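Local coordinates for protein ribose-phosphate pyrophosphokinase (Thermus thermophilus, PDB 7PN0) that probably makes phosphoribosyl pyrophosphate by transferring the pyrophosphoryl group of ATP to ribose 5-phosphate, at residues A[259-272]-A[279-291]. Sequence-based numbering, arbitrary orientation.
Sequences IAKSPVKEVAATDT and PKLRTLTVAPLFA
K280 reaches across to helix 255-261, where its ammonium NZ donates hydrogen bonds to I259 O (2.9 Å) in the last turn and to V264 O (2.8 Å) in the loop beyond, the latter in the carbonyl plane. The bend of the lysine chain at chi3 (-82°) carries NZ to these two carbonyls, joining the helix end and the following loop to the residue that leads into strand 281-284. From here strands 266-270 and 281-284 run parallel. V267 N hydrogen-bonds to K280 O, R282 N to V267 O (2.8 Å), A269 N to R282 O and L284 N to A269 O, so V267 and A269 use both N and O on this neighbour. E266 OE2 forms a salt bridge with R282 NH1 (2.8 Å) and another with R157, while OE1 is hydrogen-bonded to Y153 OH. Beyond the strands, D271 OD1 accepts from V286 N (2.9 Å) and OD2 from T285 OG1 (2.7 Å), each on its syn side, 23° out of the carboxylate plane. T285 OG1 in turn accepts from A287 N in an ST turn at the start of helix 287-299. Strand 281-284 edges the chain's mixed sheet, helix 225-236 packs against V267, and F290 packs on I18 of helix 12-21 and on L124 and M126 of strand 122-126.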
# COMPACT_ATOMS: atom_id res chain seq x y z
N ILE A 259 -29.00 26.40 -27.56
CA ILE A 259 -28.12 26.71 -28.72
C ILE A 259 -28.98 27.07 -29.94
O ILE A 259 -28.63 28.03 -30.59
CB ILE A 259 -27.17 25.54 -28.97
CG1 ILE A 259 -26.19 25.42 -27.80
CG2 ILE A 259 -26.46 25.69 -30.30
CD1 ILE A 259 -25.37 24.13 -27.83
N ALA A 260 -30.03 26.32 -30.24
CA ALA A 260 -30.94 26.61 -31.39
C ALA A 260 -31.57 28.00 -31.20
O ALA A 260 -31.66 28.72 -32.19
CB ALA A 260 -31.99 25.56 -31.52
N LYS A 261 -31.92 28.37 -29.97
CA LYS A 261 -32.65 29.62 -29.61
C LYS A 261 -31.68 30.80 -29.62
O LYS A 261 -32.10 31.91 -29.98
CB LYS A 261 -33.26 29.54 -28.21
CG LYS A 261 -34.70 29.06 -28.13
CD LYS A 261 -35.43 29.52 -26.85
CE LYS A 261 -36.87 29.93 -27.07
NZ LYS A 261 -37.75 28.78 -27.42
N SER A 262 -30.44 30.58 -29.18
CA SER A 262 -29.36 31.59 -29.12
C SER A 262 -29.03 32.09 -30.52
O SER A 262 -29.10 31.33 -31.49
CB SER A 262 -28.12 31.00 -28.45
OG SER A 262 -27.00 31.88 -28.50
N PRO A 263 -28.63 33.36 -30.67
CA PRO A 263 -28.12 33.85 -31.95
C PRO A 263 -26.72 33.33 -32.29
O PRO A 263 -26.16 33.72 -33.28
CB PRO A 263 -28.07 35.38 -31.77
CG PRO A 263 -28.03 35.60 -30.28
CD PRO A 263 -28.76 34.43 -29.67
N VAL A 264 -26.14 32.48 -31.44
CA VAL A 264 -24.77 31.94 -31.71
C VAL A 264 -24.74 31.34 -33.12
O VAL A 264 -25.63 30.57 -33.46
CB VAL A 264 -24.33 30.93 -30.63
CG1 VAL A 264 -25.16 29.67 -30.64
CG2 VAL A 264 -22.84 30.64 -30.72
N LYS A 265 -23.72 31.65 -33.91
CA LYS A 265 -23.67 31.18 -35.31
C LYS A 265 -23.43 29.69 -35.34
O LYS A 265 -23.96 29.01 -36.23
CB LYS A 265 -22.54 31.86 -36.09
CG LYS A 265 -22.90 33.26 -36.55
CD LYS A 265 -24.13 33.26 -37.45
CE LYS A 265 -24.38 34.59 -38.10
NZ LYS A 265 -25.38 34.44 -39.18
N GLU A 266 -22.50 29.24 -34.51
CA GLU A 266 -22.06 27.84 -34.58
C GLU A 266 -21.42 27.48 -33.25
O GLU A 266 -20.82 28.39 -32.62
CB GLU A 266 -21.08 27.68 -35.72
CG GLU A 266 -20.79 26.26 -36.08
CD GLU A 266 -20.13 26.16 -37.45
OE1 GLU A 266 -18.92 26.13 -37.51
OE2 GLU A 266 -20.86 26.16 -38.44
N VAL A 267 -21.49 26.21 -32.91
CA VAL A 267 -20.88 25.68 -31.67
C VAL A 267 -20.11 24.43 -32.07
O VAL A 267 -20.73 23.48 -32.58
CB VAL A 267 -21.95 25.39 -30.60
CG1 VAL A 267 -21.30 24.88 -29.31
CG2 VAL A 267 -22.80 26.63 -30.35
N ALA A 268 -18.80 24.47 -31.86
CA ALA A 268 -17.89 23.37 -32.21
C ALA A 268 -17.38 22.75 -30.91
O ALA A 268 -17.08 23.50 -29.97
CB ALA A 268 -16.76 23.87 -33.06
N ALA A 269 -17.24 21.43 -30.91
CA ALA A 269 -16.66 20.67 -29.79
C ALA A 269 -15.98 19.45 -30.38
O ALA A 269 -16.28 19.10 -31.54
CB ALA A 269 -17.73 20.33 -28.81
N THR A 270 -15.07 18.83 -29.64
CA THR A 270 -14.41 17.60 -30.12
C THR A 270 -15.40 16.43 -29.94
O THR A 270 -16.56 16.61 -29.43
CB THR A 270 -13.08 17.36 -29.39
OG1 THR A 270 -13.45 16.82 -28.11
CG2 THR A 270 -12.20 18.58 -29.33
N ASP A 271 -14.91 15.24 -30.25
CA ASP A 271 -15.68 14.00 -30.12
C ASP A 271 -15.18 13.24 -28.88
O ASP A 271 -15.37 12.03 -28.82
CB ASP A 271 -15.65 13.17 -31.41
CG ASP A 271 -14.29 12.92 -32.04
OD1 ASP A 271 -13.27 13.38 -31.49
OD2 ASP A 271 -14.26 12.25 -33.10
N THR A 272 -14.59 13.92 -27.89
CA THR A 272 -14.29 13.22 -26.59
C THR A 272 -15.59 12.59 -26.05
O THR A 272 -15.54 11.51 -25.40
CB THR A 272 -13.70 14.17 -25.53
OG1 THR A 272 -14.57 15.27 -25.36
CG2 THR A 272 -12.31 14.68 -25.83
N PRO A 279 -28.40 21.63 -36.01
CA PRO A 279 -28.07 22.47 -37.16
C PRO A 279 -26.79 23.29 -36.97
O PRO A 279 -26.06 23.45 -37.91
CB PRO A 279 -29.27 23.42 -37.28
CG PRO A 279 -30.42 22.63 -36.70
CD PRO A 279 -29.80 21.81 -35.57
N LYS A 280 -26.54 23.83 -35.78
CA LYS A 280 -25.38 24.75 -35.64
C LYS A 280 -24.21 24.03 -34.94
O LYS A 280 -23.20 24.70 -34.65
CB LYS A 280 -25.83 26.01 -34.91
CG LYS A 280 -27.01 26.71 -35.57
CD LYS A 280 -27.29 28.08 -35.04
CE LYS A 280 -28.09 28.05 -33.76
NZ LYS A 280 -28.08 29.35 -33.06
N LEU A 281 -24.33 22.73 -34.71
CA LEU A 281 -23.25 21.96 -34.01
C LEU A 281 -22.21 21.46 -35.02
O LEU A 281 -22.59 20.96 -36.04
CB LEU A 281 -23.92 20.84 -33.22
CG LEU A 281 -24.89 21.29 -32.12
CD1 LEU A 281 -25.33 20.10 -31.29
CD2 LEU A 281 -24.28 22.36 -31.23
N ARG A 282 -20.92 21.63 -34.73
CA ARG A 282 -19.80 21.12 -35.55
C ARG A 282 -18.90 20.23 -34.68
O ARG A 282 -18.73 20.53 -33.47
CB ARG A 282 -19.01 22.29 -36.11
CG ARG A 282 -18.13 21.94 -37.30
CD ARG A 282 -18.87 22.00 -38.63
NE ARG A 282 -18.10 22.75 -39.63
CZ ARG A 282 -18.57 23.79 -40.35
NH1 ARG A 282 -19.82 24.22 -40.21
NH2 ARG A 282 -17.79 24.37 -41.23
N THR A 283 -18.33 19.19 -35.28
CA THR A 283 -17.43 18.25 -34.58
C THR A 283 -15.99 18.44 -35.02
O THR A 283 -15.72 18.53 -36.23
CB THR A 283 -17.90 16.81 -34.79
OG1 THR A 283 -19.20 16.69 -34.25
CG2 THR A 283 -16.96 15.82 -34.11
N LEU A 284 -15.07 18.48 -34.06
CA LEU A 284 -13.62 18.61 -34.29
C LEU A 284 -13.00 17.29 -33.79
O LEU A 284 -12.89 17.09 -32.55
CB LEU A 284 -13.04 19.81 -33.54
CG LEU A 284 -13.83 21.13 -33.61
CD1 LEU A 284 -13.19 22.18 -32.71
CD2 LEU A 284 -13.93 21.64 -35.06
N THR A 285 -12.69 16.38 -34.69
CA THR A 285 -12.28 15.02 -34.24
C THR A 285 -10.90 15.09 -33.56
O THR A 285 -10.00 15.80 -34.02
CB THR A 285 -12.36 13.98 -35.36
OG1 THR A 285 -12.10 12.78 -34.62
CG2 THR A 285 -11.38 14.19 -36.49
N VAL A 286 -10.76 14.39 -32.44
CA VAL A 286 -9.46 14.26 -31.73
C VAL A 286 -9.03 12.80 -31.79
O VAL A 286 -8.03 12.47 -31.15
CB VAL A 286 -9.54 14.80 -30.29
CG1 VAL A 286 -9.65 16.32 -30.29
CG2 VAL A 286 -10.69 14.18 -29.54
N ALA A 287 -9.71 11.95 -32.55
CA ALA A 287 -9.25 10.55 -32.75
C ALA A 287 -7.80 10.51 -33.24
O ALA A 287 -6.97 9.75 -32.72
CB ALA A 287 -10.21 9.83 -33.68
N PRO A 288 -7.38 11.34 -34.23
CA PRO A 288 -6.00 11.28 -34.70
C PRO A 288 -4.97 11.70 -33.65
O PRO A 288 -3.92 11.12 -33.58
CB PRO A 288 -5.94 12.24 -35.90
CG PRO A 288 -7.41 12.34 -36.34
CD PRO A 288 -8.22 12.24 -35.05
N LEU A 289 -5.31 12.67 -32.83
CA LEU A 289 -4.39 13.12 -31.76
C LEU A 289 -4.31 12.05 -30.67
O LEU A 289 -3.21 11.74 -30.21
CB LEU A 289 -4.84 14.45 -31.18
CG LEU A 289 -3.91 15.02 -30.10
CD1 LEU A 289 -2.47 15.16 -30.61
CD2 LEU A 289 -4.43 16.33 -29.59
N PHE A 290 -5.43 11.46 -30.26
CA PHE A 290 -5.33 10.38 -29.24
C PHE A 290 -4.53 9.20 -29.81
O PHE A 290 -3.71 8.59 -29.10
CB PHE A 290 -6.73 9.94 -28.80
CG PHE A 290 -7.27 10.75 -27.66
CD1 PHE A 290 -7.95 11.94 -27.88
CD2 PHE A 290 -7.14 10.29 -26.36
CE1 PHE A 290 -8.46 12.67 -26.82
CE2 PHE A 290 -7.69 11.00 -25.32
CZ PHE A 290 -8.32 12.20 -25.54
N ALA A 291 -4.76 8.85 -31.08
CA ALA A 291 -4.02 7.75 -31.72
C ALA A 291 -2.51 8.05 -31.72
O ALA A 291 -1.73 7.16 -31.35
CB ALA A 291 -4.56 7.50 -33.09